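PDB 6WK3: nitric oxide dioxygenase from Rhodothermus marinus DSM 4252, which binds heme in a globin fold, probably serves as a nitric oxide dioxygenase in nature, and has been engineered here into a carbene transferase. Local coordinates for residues A16-L21 / Y64-D69. The protein carries 1 engineered substitution. Residues are numbered along the deposited sequence; the frame is centred on the assembly and turned at random.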
# COMPACT_ATOMS: atom_id res chain seq x y z
N ALA A 16 29.40 -8.14 -2.46
CA ALA A 16 30.54 -7.57 -1.75
C ALA A 16 30.24 -6.20 -1.17
O ALA A 16 30.93 -5.78 -0.23
CB ALA A 16 31.75 -7.50 -2.69
N SER A 17 29.24 -5.49 -1.69
CA SER A 17 28.90 -4.19 -1.14
C SER A 17 28.03 -4.28 0.10
O SER A 17 27.73 -3.24 0.70
CB SER A 17 28.20 -3.31 -2.19
OG SER A 17 27.21 -4.02 -2.91
N VAL A 18 27.61 -5.48 0.51
CA VAL A 18 26.76 -5.60 1.70
C VAL A 18 27.39 -4.93 2.92
O VAL A 18 26.68 -4.20 3.63
CB VAL A 18 26.38 -7.07 1.94
CG1 VAL A 18 25.95 -7.30 3.38
CG2 VAL A 18 25.25 -7.48 1.00
N PRO A 19 28.69 -5.11 3.22
CA PRO A 19 29.26 -4.37 4.35
C PRO A 19 29.10 -2.85 4.25
O PRO A 19 28.83 -2.20 5.27
CB PRO A 19 30.73 -4.79 4.32
CG PRO A 19 30.69 -6.17 3.78
CD PRO A 19 29.62 -6.14 2.72
N ALA A 20 29.24 -2.27 3.06
CA ALA A 20 29.01 -0.84 2.90
C ALA A 20 27.54 -0.47 3.07
O ALA A 20 27.23 0.60 3.60
CB ALA A 20 29.51 -0.37 1.53
N LEU A 21 26.63 -1.33 2.62
CA LEU A 21 25.21 -1.05 2.76
C LEU A 21 24.76 -1.19 4.21
O LEU A 21 23.87 -0.44 4.65
CB LEU A 21 24.40 -1.98 1.86
CG LEU A 21 24.34 -1.61 0.37
CD1 LEU A 21 23.54 -2.64 -0.39
CD2 LEU A 21 23.75 -0.23 0.17
N TYR A 64 18.06 -7.01 -0.51
CA TYR A 64 18.26 -7.43 -1.89
C TYR A 64 19.71 -7.81 -2.15
O TYR A 64 19.99 -8.79 -2.84
CB TYR A 64 17.83 -6.30 -2.83
CG TYR A 64 17.93 -6.59 -4.31
CD1 TYR A 64 17.53 -7.82 -4.83
CD2 TYR A 64 18.40 -5.63 -5.19
CE1 TYR A 64 17.59 -8.07 -6.19
CE2 TYR A 64 18.47 -5.87 -6.54
CZ TYR A 64 18.07 -7.08 -7.04
OH TYR A 64 18.15 -7.30 -8.39
N ALA A 65 20.65 -7.03 -1.60
CA ALA A 65 22.06 -7.36 -1.77
C ALA A 65 22.42 -8.64 -1.01
O ALA A 65 23.24 -9.43 -1.48
CB ALA A 65 22.92 -6.18 -1.31
N ARG A 66 21.79 -8.86 0.15
CA ARG A 66 22.03 -10.08 0.91
C ARG A 66 21.43 -11.31 0.24
O ARG A 66 21.76 -12.44 0.62
CB ARG A 66 21.43 -9.96 2.31
CG ARG A 66 22.12 -8.98 3.25
CD ARG A 66 21.87 -9.41 4.68
NE ARG A 66 21.92 -8.31 5.64
CZ ARG A 66 22.97 -8.05 6.41
NH1 ARG A 66 24.06 -8.80 6.34
NH2 ARG A 66 22.93 -7.03 7.26
N SER A 67 20.54 -11.13 -0.74
CA SER A 67 19.82 -12.23 -1.35
C SER A 67 19.92 -12.15 -2.87
O SER A 67 19.02 -12.60 -3.58
CB SER A 67 18.37 -12.24 -0.90
OG SER A 67 17.58 -13.10 -1.70
N ILE A 68 21.01 -11.58 -3.38
CA ILE A 68 21.17 -11.42 -4.81
C ILE A 68 21.35 -12.76 -5.52
O ILE A 68 21.08 -12.86 -6.72
CB ILE A 68 22.33 -10.45 -5.10
CG1 ILE A 68 22.30 -9.96 -6.55
CG2 ILE A 68 23.67 -11.09 -4.78
CD1 ILE A 68 21.03 -9.25 -6.94
N ASP A 69 21.78 -13.80 -4.80
CA ASP A 69 21.88 -15.13 -5.42
C ASP A 69 20.53 -15.83 -5.49
O ASP A 69 20.34 -16.69 -6.37
CB ASP A 69 22.87 -16.01 -4.66
CG ASP A 69 24.31 -15.51 -4.76
OD1 ASP A 69 24.67 -14.88 -5.78
OD2 ASP A 69 25.08 -15.74 -3.80
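Val18 spreads its two methyls over Ala65 and Arg66, and it contributes the largest share of the buried surface. A chi1 of 159° puts CG1 anti to the backbone N, which turns it to Arg66, over one face of the guanidinium and 3.8 Å from NH1, and leaves CG2 facing Ala65, 3.5 Å from its CB. A beta-branched valine suits this place because one short side chain can serve two neighbours at once. Leu21, nearly one turn further along the helix, brings its CD1 to 3.7 Å from the CB of Ala65; the methyl of Ala65 is thus touched by both Val18 CG2 and Leu21 CD1. Leucine's longer branch spans that distance, and its wholly apolar side chain suits a buried place beside Trp122. Alanine fits by its small size: the CA atoms of Val18 and Ala65 stand only 6.1 Å apart. Arg66 crosses Val18 at about a right angle; its CG methylene lies along the valine methyls at the exposed margin, 4.1 Å from Val18 CG2, and the extended chain carries the guanidinium alongside Val18, where NH2 is hydrogen-bonded to Gln22 OE1. In this apolar contact between helix ends, about 11 Å from a bound heme at the Leu21 side chain, the start of helix 18-39 meets the end of helix 50-66, with Val14 of helix 8-16 touching Ala65 and Trp122 of helix 116-145 packing against Leu21 and Ala65.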